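Local coordinates for protein beta-N-acetylhexosaminidase (Akkermansia muciniphila, PDB 6JEB) that hydrolyses terminal non-reducing N-acetylglucosamine and N-acetylgalactosamine units of beta-N-acetylhexosaminides, including chitobiose and unbranched N-glycans, at residues Y90-L95 against G394-V399; V252-D257 against P304-E309; T320-R325 against I344-E349; Q331-T336 against A389-G394. All coordinates share one frame; numbering follows the deposited sequence.

All four contacts belong to the catalytic (beta/alpha)8 barrel of this family 20 glycosidase. Contact 1 closes the barrel by joining its first and last strands, contact 2 pairs the fourth and fifth, and contact 3 the sixth and seventh; contact 4 sets the helix between the sixth and seventh strands against the start of the eighth. Contacts 2 and 3, with centres about 11 Å apart, both touch the bound acetamide. The side chain of His-396 in contact 1 is about 9 Å from that ligand. Contact 4 shares Gly-394 with contact 1 and lies farther from the pocket: the side chains of Thr-336 and Trp-324 are about 11 Å apart.

Contact 1: residues Y90-L95 against G394-V399; sequences YPWRGL and GVHAPV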
loop_
_atom_site.group_PDB
_atom_site.type_symbol
_atom_site.label_atom_id
_atom_site.label_comp_id
_atom_site.label_asym_id
_atom_site.label_seq_id
_atom_site.Cartn_x
_atom_site.Cartn_y
_atom_site.Cartn_z
ATOM N N TYR A 90 10.445 8.076 -7.867
ATOM C CA TYR A 90 9.035 8.372 -7.702
ATOM C C TYR A 90 8.729 8.816 -6.283
ATOM O O TYR A 90 9.303 8.286 -5.323
ATOM C CB TYR A 90 8.169 7.150 -7.992
ATOM C CG TYR A 90 8.095 6.783 -9.443
ATOM C CD1 TYR A 90 7.366 7.562 -10.344
ATOM C CD2 TYR A 90 8.752 5.658 -9.923
ATOM C CE1 TYR A 90 7.291 7.218 -11.683
ATOM C CE2 TYR A 90 8.690 5.308 -11.259
ATOM C CZ TYR A 90 7.961 6.088 -12.134
ATOM O OH TYR A 90 7.897 5.733 -13.459
ATOM N N PRO A 91 7.800 9.759 -6.120
ATOM C CA PRO A 91 7.475 10.259 -4.779
ATOM C C PRO A 91 6.521 9.385 -3.995
ATOM O O PRO A 91 6.399 9.582 -2.780
ATOM C CB PRO A 91 6.829 11.621 -5.061
ATOM C CG PRO A 91 6.250 11.468 -6.446
ATOM C CD PRO A 91 7.221 10.594 -7.189
ATOM N N TRP A 92 5.822 8.454 -4.637
ATOM C CA TRP A 92 4.870 7.573 -3.966
ATOM C C TRP A 92 5.429 6.157 -4.017
ATOM O O TRP A 92 5.518 5.562 -5.093
ATOM C CB TRP A 92 3.506 7.628 -4.656
ATOM C CG TRP A 92 2.472 6.825 -3.903
ATOM C CD1 TRP A 92 2.402 5.457 -3.794
ATOM C CD2 TRP A 92 1.399 7.347 -3.112
ATOM N NE1 TRP A 92 1.340 5.103 -2.990
ATOM C CE2 TRP A 92 0.705 6.244 -2.562
ATOM C CE3 TRP A 92 0.947 8.642 -2.828
ATOM C CZ2 TRP A 92 -0.418 6.398 -1.737
ATOM C CZ3 TRP A 92 -0.162 8.796 -2.009
ATOM C CH2 TRP A 92 -0.836 7.678 -1.475
ATOM N N ARG A 93 5.799 5.612 -2.859
ATOM C CA ARG A 93 6.333 4.249 -2.776
ATOM C C ARG A 93 5.619 3.577 -1.608
ATOM O O ARG A 93 5.940 3.841 -0.446
ATOM C CB ARG A 93 7.852 4.275 -2.608
ATOM C CG ARG A 93 8.559 5.059 -3.729
ATOM C CD ARG A 93 10.076 5.194 -3.513
ATOM N NE ARG A 93 10.392 5.648 -2.164
ATOM C CZ ARG A 93 10.284 6.903 -1.738
ATOM N NH1 ARG A 93 9.897 7.876 -2.565
ATOM N NH2 ARG A 93 10.563 7.188 -0.471
ATOM N N GLY A 94 4.637 2.734 -1.911
ATOM C CA GLY A 94 3.691 2.294 -0.910
ATOM C C GLY A 94 3.543 0.791 -0.779
ATOM O O GLY A 94 3.793 0.024 -1.712
ATOM N N LEU A 95 3.126 0.383 0.417
ATOM C CA LEU A 95 2.581 -0.942 0.671
ATOM C C LEU A 95 1.183 -0.772 1.248
ATOM O O LEU A 95 0.903 0.205 1.954
ATOM C CB LEU A 95 3.428 -1.731 1.690
ATOM C CG LEU A 95 4.858 -2.076 1.271
ATOM C CD1 LEU A 95 5.594 -2.766 2.407
ATOM C CD2 LEU A 95 4.877 -2.925 -0.001
ATOM N N GLY A 394 4.101 6.817 -8.793
ATOM C CA GLY A 394 4.958 5.831 -8.168
ATOM C C GLY A 394 4.337 4.441 -8.205
ATOM O O GLY A 394 3.584 4.103 -9.119
ATOM N N VAL A 395 4.686 3.653 -7.197
ATOM C CA VAL A 395 4.419 2.222 -7.179
ATOM C C VAL A 395 3.807 1.861 -5.836
ATOM O O VAL A 395 4.025 2.546 -4.834
ATOM C CB VAL A 395 5.721 1.425 -7.435
ATOM C CG1 VAL A 395 6.670 1.522 -6.236
ATOM C CG2 VAL A 395 5.421 -0.015 -7.799
ATOM N N HIS A 396 3.038 0.773 -5.817
ATOM C CA HIS A 396 2.247 0.433 -4.639
ATOM C C HIS A 396 1.968 -1.061 -4.672
ATOM O O HIS A 396 1.439 -1.567 -5.666
ATOM C CB HIS A 396 0.932 1.215 -4.713
ATOM C CG HIS A 396 0.180 1.319 -3.422
ATOM N ND1 HIS A 396 0.505 2.234 -2.442
ATOM C CD2 HIS A 396 -0.931 0.674 -2.984
ATOM C CE1 HIS A 396 -0.359 2.134 -1.447
ATOM N NE2 HIS A 396 -1.241 1.193 -1.749
ATOM N N ALA A 397 2.307 -1.767 -3.598
ATOM C CA ALA A 397 2.132 -3.220 -3.556
ATOM C C ALA A 397 1.157 -3.622 -2.460
ATOM O O ALA A 397 1.490 -3.502 -1.266
ATOM C CB ALA A 397 3.477 -3.913 -3.339
ATOM N N PRO A 398 -0.035 -4.103 -2.803
ATOM C CA PRO A 398 -0.965 -4.592 -1.773
ATOM C C PRO A 398 -0.617 -6.000 -1.316
ATOM O O PRO A 398 -0.285 -6.879 -2.121
ATOM C CB PRO A 398 -2.324 -4.599 -2.493
ATOM C CG PRO A 398 -2.109 -3.860 -3.794
ATOM C CD PRO A 398 -0.665 -4.007 -4.129
ATOM N N VAL A 399 -0.732 -6.218 -0.004
ATOM C CA VAL A 399 -0.591 -7.560 0.551
ATOM C C VAL A 399 -1.965 -8.020 1.030
ATOM O O VAL A 399 -2.247 -8.052 2.237
ATOM C CB VAL A 399 0.482 -7.635 1.655
ATOM C CG1 VAL A 399 0.928 -9.085 1.846
ATOM C CG2 VAL A 399 1.694 -6.754 1.319
#
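The indole of Trp-92 meets the strand beside it with its edge, where ND1 of His-396 and the carbonyl O of Val-395 both lie near the ring plane. Its NE1 donates to His-396 ND1 over 3.0 Å in an almost straight bond (175° at the hydrogen). The bond lies in the indole plane but is tilted 35° from that of the imidazole, and the two rings meet rim to rim. With CG anti to the backbone N (chi1 -175°), the Trp-92 side chain leaves beside its own carbonyl carbon, and it crosses that of His-396 at a slant. His-396 NE2 is hydrogen-bonded in turn to His-125, which leaves both imidazole nitrogens engaged. An alanine in place of Trp-92 would probably leave His-396 ND1 without its donor and the imidazole held through NE2 alone, and open a gap where the indole lay. Strands 92-97 and 392-399 are the first and last of the (beta/alpha)8 barrel, and their parallel pairing closes it. Val-395 N donates to Trp-92 O, Gly-94 N to Val-395 O and Ala-397 N to Gly-94 O, each at 3.0 Å. Glycine fits at two points: a CB on Gly-94 would run into His-396 ND1, and one on Gly-394 into Trp-92 O. Tyr-90 CB packs 3.5 Å from Gly-394 CA. On the opposite sheet face, Leu-95 CD2 rests 3.8 Å from Ala-397 CB, and helix 417-426 packs against Arg-93, Val-395 and Ala-397.

Contact 2: residues V252-D257 against P304-E309; sequences VHLGGD and PQFWYE. With ACM (acetamide), chain C.
His-253 has its CG anti to the backbone N (chi1 -164°), whereas Trp-307 has CG anti to the carbonyl carbon (chi1 -61°), and the two rings meet edge to face. CE1 of His-253 lies 3.4 Å from the indole plane, offset toward the rim. A bond from Gly-255 N to His-253 ND1, lying in the imidazole plane at 3.0 Å, fixes the rotation of that ring. Over the opposite indole face, C2 of the acetamide sits centrally, 3.4 Å above the plane. Trp-307 NE1 is hydrogen-bonded to Glu-187. Parallel pairing of barrel strands 251-253 and 303-307 underlies this, with Leu-254 N donating to Gln-305 O at 2.8 Å; beyond the paired residues Trp-307 N reaches Gly-255 O. Leu-254 CD1 touches both Pro-304 CB and Phe-306 CE2, 3.7 Å from each. Glu-309 OE1 holds Glu-258 N and forms a salt bridge with Arg-325. Asp-257 lies alongside Trp-307, and its OD2 accepts from the acetamide N at 2.5 Å, a distance short enough to be read with caution. A methyl group on an indole face and an amide gripped by Asp-257 and by Tyr-352 OH are consistent with a site that orients the substrate's acetamido group for substrate-assisted catalysis.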
loop_
_atom_site.group_PDB
_atom_site.type_symbol
_atom_site.label_atom_id
_atom_site.label_comp_id
_atom_site.label_asym_id
_atom_site.label_seq_id
_atom_site.Cartn_x
_atom_site.Cartn_y
_atom_site.Cartn_z
ATOM N N VAL A 252 -8.001 10.140 1.359
ATOM C CA VAL A 252 -8.916 9.050 1.688
ATOM C C VAL A 252 -9.107 8.217 0.430
ATOM O O VAL A 252 -9.671 8.696 -0.565
ATOM C CB VAL A 252 -10.259 9.554 2.231
ATOM C CG1 VAL A 252 -11.171 8.375 2.547
ATOM C CG2 VAL A 252 -10.041 10.400 3.478
ATOM N N HIS A 253 -8.621 6.982 0.463
ATOM C CA HIS A 253 -8.823 6.049 -0.637
ATOM C C HIS A 253 -10.258 5.545 -0.534
ATOM O O HIS A 253 -10.669 5.042 0.518
ATOM C CB HIS A 253 -7.816 4.912 -0.473
ATOM C CG HIS A 253 -7.615 4.065 -1.694
ATOM N ND1 HIS A 253 -8.658 3.496 -2.396
ATOM C CD2 HIS A 253 -6.478 3.643 -2.300
ATOM C CE1 HIS A 253 -8.174 2.771 -3.389
ATOM N NE2 HIS A 253 -6.854 2.855 -3.363
ATOM N N LEU A 254 -11.044 5.742 -1.592
ATOM C CA LEU A 254 -12.446 5.345 -1.603
ATOM C C LEU A 254 -12.668 3.967 -2.216
ATOM O O LEU A 254 -13.818 3.521 -2.316
ATOM C CB LEU A 254 -13.282 6.393 -2.348
ATOM C CG LEU A 254 -13.299 7.806 -1.759
ATOM C CD1 LEU A 254 -14.129 8.712 -2.657
ATOM C CD2 LEU A 254 -13.842 7.793 -0.321
ATOM N N GLY A 255 -11.606 3.280 -2.622
ATOM C CA GLY A 255 -11.770 1.959 -3.196
ATOM C C GLY A 255 -12.419 2.002 -4.564
ATOM O O GLY A 255 -11.808 2.458 -5.535
ATOM N N GLY A 256 -13.657 1.528 -4.666
ATOM C CA GLY A 256 -14.352 1.525 -5.936
ATOM C C GLY A 256 -14.119 0.295 -6.781
ATOM O O GLY A 256 -14.605 0.244 -7.916
ATOM N N ASP A 257 -13.398 -0.698 -6.267
ATOM C CA ASP A 257 -13.083 -1.884 -7.043
ATOM C C ASP A 257 -14.231 -2.888 -7.020
ATOM O O ASP A 257 -14.991 -2.982 -6.050
ATOM C CB ASP A 257 -11.818 -2.552 -6.502
ATOM C CG ASP A 257 -11.925 -2.919 -5.025
ATOM O OD1 ASP A 257 -12.448 -2.110 -4.235
ATOM O OD2 ASP A 257 -11.479 -4.023 -4.655
ATOM N N PRO A 304 -9.734 12.364 -2.590
ATOM C CA PRO A 304 -9.977 10.935 -2.813
ATOM C C PRO A 304 -8.927 10.274 -3.697
ATOM O O PRO A 304 -8.232 10.916 -4.489
ATOM C CB PRO A 304 -11.320 10.941 -3.559
ATOM C CG PRO A 304 -11.230 12.191 -4.402
ATOM C CD PRO A 304 -10.540 13.205 -3.503
ATOM N N GLN A 305 -8.841 8.950 -3.552
ATOM C CA GLN A 305 -8.178 8.074 -4.512
ATOM C C GLN A 305 -9.083 6.879 -4.779
ATOM O O GLN A 305 -10.020 6.618 -4.023
ATOM C CB GLN A 305 -6.817 7.575 -4.014
ATOM C CG GLN A 305 -5.875 8.664 -3.556
ATOM C CD GLN A 305 -4.547 8.096 -3.105
ATOM O OE1 GLN A 305 -4.503 7.039 -2.469
ATOM N NE2 GLN A 305 -3.458 8.788 -3.428
ATOM N N PHE A 306 -8.790 6.143 -5.858
ATOM C CA PHE A 306 -9.647 5.045 -6.292
ATOM C C PHE A 306 -8.805 3.932 -6.896
ATOM O O PHE A 306 -7.762 4.190 -7.500
ATOM C CB PHE A 306 -10.627 5.494 -7.386
ATOM C CG PHE A 306 -11.377 6.751 -7.055
ATOM C CD1 PHE A 306 -10.824 7.998 -7.331
ATOM C CD2 PHE A 306 -12.647 6.692 -6.494
ATOM C CE1 PHE A 306 -11.515 9.163 -7.033
ATOM C CE2 PHE A 306 -13.338 7.856 -6.195
ATOM C CZ PHE A 306 -12.771 9.090 -6.471
ATOM N N TRP A 307 -9.292 2.691 -6.772
ATOM C CA TRP A 307 -8.816 1.615 -7.640
ATOM C C TRP A 307 -9.336 1.878 -9.048
ATOM O O TRP A 307 -10.547 2.030 -9.244
ATOM C CB TRP A 307 -9.321 0.252 -7.153
ATOM C CG TRP A 307 -8.878 -0.128 -5.766
ATOM C CD1 TRP A 307 -9.668 -0.233 -4.654
ATOM C CD2 TRP A 307 -7.543 -0.456 -5.342
ATOM N NE1 TRP A 307 -8.910 -0.596 -3.562
ATOM C CE2 TRP A 307 -7.602 -0.740 -3.958
ATOM C CE3 TRP A 307 -6.310 -0.548 -5.999
ATOM C CZ2 TRP A 307 -6.478 -1.103 -3.221
ATOM C CZ3 TRP A 307 -5.187 -0.909 -5.263
ATOM C CH2 TRP A 307 -5.281 -1.182 -3.887
ATOM N N TYR A 308 -8.436 1.945 -10.026
ATOM C CA TYR A 308 -8.860 2.190 -11.401
ATOM C C TYR A 308 -9.595 0.974 -11.951
ATOM O O TYR A 308 -9.076 -0.145 -11.909
ATOM C CB TYR A 308 -7.638 2.476 -12.271
ATOM C CG TYR A 308 -7.997 2.871 -13.682
ATOM C CD1 TYR A 308 -8.808 3.971 -13.928
ATOM C CD2 TYR A 308 -7.521 2.149 -14.769
ATOM C CE1 TYR A 308 -9.136 4.350 -15.230
ATOM C CE2 TYR A 308 -7.847 2.516 -16.077
ATOM C CZ TYR A 308 -8.655 3.617 -16.297
ATOM O OH TYR A 308 -8.984 3.999 -17.580
ATOM N N GLU A 309 -10.803 1.189 -12.477
ATOM C CA GLU A 309 -11.633 0.090 -12.963
ATOM C C GLU A 309 -11.824 0.104 -14.478
ATOM O O GLU A 309 -12.727 -0.562 -14.992
ATOM C CB GLU A 309 -12.968 0.018 -12.213
ATOM C CG GLU A 309 -12.813 -0.513 -10.784
ATOM C CD GLU A 309 -12.412 -1.980 -10.744
ATOM O OE1 GLU A 309 -13.297 -2.844 -10.612
ATOM O OE2 GLU A 309 -11.206 -2.282 -10.853
HETATM C C1 ACM C . -8.594 -5.177 -5.997
HETATM O O ACM C . -7.753 -5.978 -6.256
HETATM N N ACM C . -9.900 -5.649 -5.663
HETATM C C2 ACM C . -8.359 -3.677 -6.009
HETATM O O HOH W 1 -13.084 2.960 -9.166
#

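Contact 3: residues T320-R325 against I344-E349; sequences TVYAWR and IMASSE. With ACM (acetamide), chain C.
Tyr-322 and Ile-344 lie side by side and point the same way, with the end of the isoleucine over a face of the phenol ring. Its CD1 stands 3.6 Å above the ring plane, offset toward the rim and nearest to CZ, in a CH-pi contact, while CG2 comes within 3.7 Å of Tyr-322 CD2. The same CD1 also touches Thr-320 CG2 at 3.6 Å, so one methyl meets both Thr-320 and Tyr-322. Tyr-322 OH is hydrogen-bonded to Gln-305, and Trp-92 packs against both Tyr-322 and Ile-344. The pair sits within a beta-alpha-beta unit of the barrel, strand 320-323, helix 329-339 and strand 342-345, whose parallel strands are joined by Ile-344 N to Val-321 O and by Ala-323 N to Ile-344 O, each 2.9 Å. At the strand ends Ala-323 O accepts from Ala-346 N, and just beyond them Trp-324 O accepts from Ser-348 N at 2.9 Å. Ser-347 OG takes the N-H of Glu-349 in an ST turn, and a water links this hydroxyl to Arg-325 O. The bond from Ser-348 N holds the carbonyl of Trp-324, a substrate-binding residue. Its indole is sandwiched: Arg-325 CG lies 3.4 Å above the centre of one face, and the acetamide C2 is 3.7 Å above the other. The acetamide O approaches Trp-324 CZ3 to 3.3 Å.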
loop_
_atom_site.group_PDB
_atom_site.type_symbol
_atom_site.label_atom_id
_atom_site.label_comp_id
_atom_site.label_asym_id
_atom_site.label_seq_id
_atom_site.Cartn_x
_atom_site.Cartn_y
_atom_site.Cartn_z
ATOM N N THR A 320 -6.376 10.849 -8.381
ATOM C CA THR A 320 -5.404 9.768 -8.501
ATOM C C THR A 320 -6.108 8.417 -8.469
ATOM O O THR A 320 -6.969 8.172 -7.609
ATOM C CB THR A 320 -4.364 9.846 -7.376
ATOM O OG1 THR A 320 -3.566 11.020 -7.555
ATOM C CG2 THR A 320 -3.450 8.625 -7.388
ATOM N N VAL A 321 -5.726 7.539 -9.398
ATOM C CA VAL A 321 -6.243 6.180 -9.470
ATOM C C VAL A 321 -5.077 5.200 -9.460
ATOM O O VAL A 321 -3.952 5.539 -9.843
ATOM C CB VAL A 321 -7.142 5.967 -10.710
ATOM C CG1 VAL A 321 -8.327 6.943 -10.695
ATOM C CG2 VAL A 321 -6.338 6.100 -11.998
ATOM N N TYR A 322 -5.353 3.974 -9.010
ATOM C CA TYR A 322 -4.362 2.904 -8.933
ATOM C C TYR A 322 -4.646 1.892 -10.035
ATOM O O TYR A 322 -5.706 1.254 -10.035
ATOM C CB TYR A 322 -4.447 2.174 -7.594
ATOM C CG TYR A 322 -4.041 2.949 -6.364
ATOM C CD1 TYR A 322 -4.807 4.008 -5.884
ATOM C CD2 TYR A 322 -2.916 2.580 -5.640
ATOM C CE1 TYR A 322 -4.436 4.691 -4.732
ATOM C CE2 TYR A 322 -2.550 3.252 -4.487
ATOM C CZ TYR A 322 -3.312 4.299 -4.035
ATOM O OH TYR A 322 -2.930 4.948 -2.886
ATOM N N ALA A 323 -3.692 1.715 -10.947
ATOM C CA ALA A 323 -3.810 0.681 -11.968
ATOM C C ALA A 323 -3.457 -0.666 -11.357
ATOM O O ALA A 323 -2.398 -0.818 -10.745
ATOM C CB ALA A 323 -2.866 0.984 -13.134
ATOM N N TRP A 324 -4.350 -1.638 -11.500
ATOM C CA TRP A 324 -4.120 -2.945 -10.891
ATOM C C TRP A 324 -4.514 -4.130 -11.758
ATOM O O TRP A 324 -3.887 -5.188 -11.634
ATOM C CB TRP A 324 -4.853 -3.052 -9.545
ATOM C CG TRP A 324 -6.361 -3.102 -9.635
ATOM C CD1 TRP A 324 -7.218 -2.040 -9.738
ATOM C CD2 TRP A 324 -7.185 -4.278 -9.589
ATOM N NE1 TRP A 324 -8.521 -2.486 -9.765
ATOM C CE2 TRP A 324 -8.527 -3.854 -9.676
ATOM C CE3 TRP A 324 -6.915 -5.649 -9.495
ATOM C CZ2 TRP A 324 -9.597 -4.751 -9.656
ATOM C CZ3 TRP A 324 -7.977 -6.536 -9.475
ATOM C CH2 TRP A 324 -9.302 -6.083 -9.557
ATOM N N ARG A 325 -5.507 -4.006 -12.629
ATOM C CA ARG A 325 -6.024 -5.173 -13.320
ATOM C C ARG A 325 -5.003 -5.752 -14.284
ATOM O O ARG A 325 -4.284 -5.020 -14.974
ATOM C CB ARG A 325 -7.318 -4.824 -14.041
ATOM C CG ARG A 325 -8.453 -4.652 -13.054
ATOM C CD ARG A 325 -9.781 -4.556 -13.725
ATOM N NE ARG A 325 -10.886 -4.533 -12.764
ATOM C CZ ARG A 325 -11.579 -5.607 -12.389
ATOM N NH1 ARG A 325 -11.287 -6.801 -12.887
ATOM N NH2 ARG A 325 -12.582 -5.485 -11.533
ATOM N N ILE A 344 -1.064 5.707 -9.902
ATOM C CA ILE A 344 -0.137 4.926 -9.093
ATOM C C ILE A 344 -0.158 3.512 -9.658
ATOM O O ILE A 344 -1.233 2.956 -9.905
ATOM C CB ILE A 344 -0.520 4.953 -7.601
ATOM C CG1 ILE A 344 -0.326 6.368 -7.035
ATOM C CG2 ILE A 344 0.319 3.957 -6.809
ATOM C CD1 ILE A 344 -0.966 6.581 -5.668
ATOM N N MET A 345 1.019 2.941 -9.892
ATOM C CA MET A 345 1.130 1.626 -10.511
ATOM C C MET A 345 1.074 0.545 -9.434
ATOM O O MET A 345 1.965 0.464 -8.585
ATOM C CB MET A 345 2.437 1.540 -11.301
ATOM C CG MET A 345 2.660 0.220 -12.017
ATOM S SD MET A 345 1.279 -0.250 -13.084
ATOM C CE MET A 345 1.260 1.085 -14.283
ATOM N N ALA A 346 0.030 -0.290 -9.482
ATOM C CA ALA A 346 -0.140 -1.413 -8.565
ATOM C C ALA A 346 -0.459 -2.690 -9.335
ATOM O O ALA A 346 -1.160 -3.568 -8.826
ATOM C CB ALA A 346 -1.222 -1.116 -7.525
ATOM N N SER A 347 0.057 -2.806 -10.562
ATOM C CA SER A 347 -0.296 -3.904 -11.453
ATOM C C SER A 347 -0.195 -5.249 -10.750
ATOM O O SER A 347 0.853 -5.598 -10.195
ATOM C CB SER A 347 0.640 -3.916 -12.653
ATOM O OG SER A 347 0.552 -5.178 -13.296
ATOM N N SER A 348 -1.286 -6.016 -10.803
ATOM C CA SER A 348 -1.325 -7.299 -10.117
ATOM C C SER A 348 -0.351 -8.307 -10.710
ATOM O O SER A 348 -0.065 -9.321 -10.069
ATOM C CB SER A 348 -2.748 -7.854 -10.115
ATOM O OG SER A 348 -3.193 -8.125 -11.432
ATOM N N GLU A 349 0.168 -8.052 -11.912
ATOM C CA GLU A 349 1.183 -8.918 -12.506
ATOM C C GLU A 349 2.508 -8.844 -11.756
ATOM O O GLU A 349 3.311 -9.782 -11.842
ATOM C CB GLU A 349 1.383 -8.541 -13.981
ATOM C CG GLU A 349 2.332 -9.437 -14.778
ATOM C CD GLU A 349 2.304 -9.152 -16.278
ATOM O OE1 GLU A 349 1.243 -8.722 -16.776
ATOM O OE2 GLU A 349 3.335 -9.360 -16.961
HETATM C C1 ACM C . -8.594 -5.177 -5.997
HETATM O O ACM C . -7.753 -5.978 -6.256
HETATM N N ACM C . -9.900 -5.649 -5.663
HETATM C C2 ACM C . -8.359 -3.677 -6.009
HETATM O O HOH W 2 -1.387 -4.900 -15.056
#

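Contact 4: residues Q331-T336 against A389-G394; sequences QSIEKT and AGHIRG
The helical turn bearing Ile-333 and Thr-336 faces a type I turn from Ala-389 to Ile-392, closed by Ile-392 N to Ala-389 O at 3.1 Å, just where strand 392-399 begins. His-391 reaches across from this turn, its side chain crossing that of Thr-336 at about a right angle. Its NE2 donates both to Ile-333 O and to Thr-336 OG1, each at 3.0 Å. The threonine oxygen lies in the imidazole plane; Ile-333 O lies 18° out of that plane but receives the N-H on a lone pair, through a bent bond of 130° at the hydrogen. Thr-336 OG1 in turn donates to Ser-332 O at 2.7 Å, a carbonyl that Thr-336 N approaches from the opposite face. Ile-333 CG2 also packs 3.8 Å from His-391 CE1, and the apolar pair Ile-333 CD1 and Ile-392 CD1 is 3.9 Å apart. Leu-343 of the seventh strand packs against Ile-333 and Thr-336. A phenylalanine in place of His-391 would probably leave Ile-333 O and Thr-336 OG1 without the donor that ties this turn to the helix. With NE2 as donor, the imidazole must carry a proton there; shared by two acceptors, that proton probably makes neither bond as strong as a single straight one.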
loop_
_atom_site.group_PDB
_atom_site.type_symbol
_atom_site.label_atom_id
_atom_site.label_comp_id
_atom_site.label_asym_id
_atom_site.label_seq_id
_atom_site.Cartn_x
_atom_site.Cartn_y
_atom_site.Cartn_z
ATOM N N GLN A 331 -2.663 0.352 -21.256
ATOM C CA GLN A 331 -3.896 1.069 -21.556
ATOM C C GLN A 331 -4.251 2.043 -20.439
ATOM O O GLN A 331 -4.720 3.156 -20.703
ATOM C CB GLN A 331 -5.033 0.074 -21.796
ATOM C CG GLN A 331 -4.733 -0.981 -22.860
ATOM C CD GLN A 331 -4.082 -2.241 -22.293
ATOM O OE1 GLN A 331 -3.087 -2.177 -21.561
ATOM N NE2 GLN A 331 -4.651 -3.396 -22.628
ATOM N N SER A 332 -4.014 1.650 -19.184
ATOM C CA SER A 332 -4.318 2.530 -18.063
ATOM C C SER A 332 -3.443 3.775 -18.079
ATOM O O SER A 332 -3.926 4.882 -17.819
ATOM C CB SER A 332 -4.153 1.775 -16.746
ATOM O OG SER A 332 -5.043 0.674 -16.687
ATOM N N ILE A 333 -2.151 3.613 -18.372
ATOM C CA ILE A 333 -1.263 4.769 -18.463
ATOM C C ILE A 333 -1.773 5.742 -19.516
ATOM O O ILE A 333 -1.865 6.954 -19.281
ATOM C CB ILE A 333 0.183 4.318 -18.746
ATOM C CG1 ILE A 333 0.726 3.492 -17.574
ATOM C CG2 ILE A 333 1.077 5.525 -19.013
ATOM C CD1 ILE A 333 2.040 2.802 -17.875
ATOM N N GLU A 334 -2.157 5.211 -20.677
ATOM C CA GLU A 334 -2.589 6.055 -21.787
ATOM C C GLU A 334 -3.926 6.725 -21.488
ATOM O O GLU A 334 -4.098 7.927 -21.727
ATOM C CB GLU A 334 -2.679 5.218 -23.063
ATOM C CG GLU A 334 -3.435 5.882 -24.199
ATOM C CD GLU A 334 -3.558 4.980 -25.409
ATOM O OE1 GLU A 334 -2.513 4.586 -25.964
ATOM O OE2 GLU A 334 -4.700 4.651 -25.795
ATOM N N LYS A 335 -4.888 5.961 -20.961
ATOM C CA LYS A 335 -6.218 6.516 -20.719
ATOM C C LYS A 335 -6.214 7.527 -19.576
ATOM O O LYS A 335 -6.933 8.530 -19.630
ATOM C CB LYS A 335 -7.227 5.397 -20.446
ATOM C CG LYS A 335 -7.487 4.472 -21.624
ATOM C CD LYS A 335 -8.040 5.221 -22.825
ATOM C CE LYS A 335 -8.116 4.310 -24.044
ATOM N NZ LYS A 335 -7.621 4.977 -25.282
ATOM N N THR A 336 -5.434 7.278 -18.521
ATOM C CA THR A 336 -5.392 8.250 -17.433
ATOM C C THR A 336 -4.738 9.551 -17.880
ATOM O O THR A 336 -5.168 10.638 -17.474
ATOM C CB THR A 336 -4.698 7.672 -16.197
ATOM O OG1 THR A 336 -3.396 7.188 -16.549
ATOM C CG2 THR A 336 -5.531 6.546 -15.591
ATOM N N ALA A 389 4.262 9.369 -19.622
ATOM C CA ALA A 389 4.109 8.690 -18.339
ATOM C C ALA A 389 4.444 9.564 -17.134
ATOM O O ALA A 389 4.578 9.036 -16.021
ATOM C CB ALA A 389 4.933 7.398 -18.314
ATOM N N GLY A 390 4.561 10.878 -17.312
ATOM C CA GLY A 390 4.938 11.741 -16.204
ATOM C C GLY A 390 3.875 11.899 -15.141
ATOM O O GLY A 390 4.181 12.392 -14.050
ATOM N N HIS A 391 2.641 11.505 -15.437
ATOM C CA HIS A 391 1.555 11.528 -14.469
ATOM C C HIS A 391 1.569 10.314 -13.548
ATOM O O HIS A 391 0.703 10.210 -12.671
ATOM C CB HIS A 391 0.213 11.622 -15.203
ATOM C CG HIS A 391 -0.067 10.447 -16.085
ATOM N ND1 HIS A 391 0.749 10.101 -17.141
ATOM C CD2 HIS A 391 -1.065 9.533 -16.063
ATOM C CE1 HIS A 391 0.264 9.025 -17.732
ATOM N NE2 HIS A 391 -0.833 8.656 -17.094
ATOM N N ILE A 392 2.522 9.403 -13.721
ATOM C CA ILE A 392 2.690 8.282 -12.801
ATOM C C ILE A 392 3.408 8.790 -11.557
ATOM O O ILE A 392 4.518 9.329 -11.644
ATOM C CB ILE A 392 3.463 7.130 -13.456
ATOM C CG1 ILE A 392 2.674 6.564 -14.637
ATOM C CG2 ILE A 392 3.772 6.036 -12.428
ATOM C CD1 ILE A 392 3.455 5.559 -15.472
ATOM N N ARG A 393 2.769 8.623 -10.399
ATOM C CA ARG A 393 3.307 9.108 -9.138
ATOM C C ARG A 393 4.193 8.091 -8.438
ATOM O O ARG A 393 4.967 8.479 -7.553
ATOM C CB ARG A 393 2.170 9.502 -8.188
ATOM C CG ARG A 393 1.250 10.586 -8.739
ATOM C CD ARG A 393 0.099 10.862 -7.783
ATOM N NE ARG A 393 0.558 11.366 -6.491
ATOM C CZ ARG A 393 -0.247 11.643 -5.470
ATOM N NH1 ARG A 393 -1.557 11.467 -5.589
ATOM N NH2 ARG A 393 0.255 12.100 -4.327
ATOM N N GLY A 394 4.101 6.817 -8.793
ATOM C CA GLY A 394 4.958 5.831 -8.168
ATOM C C GLY A 394 4.337 4.441 -8.205
ATOM O O GLY A 394 3.584 4.103 -9.119
#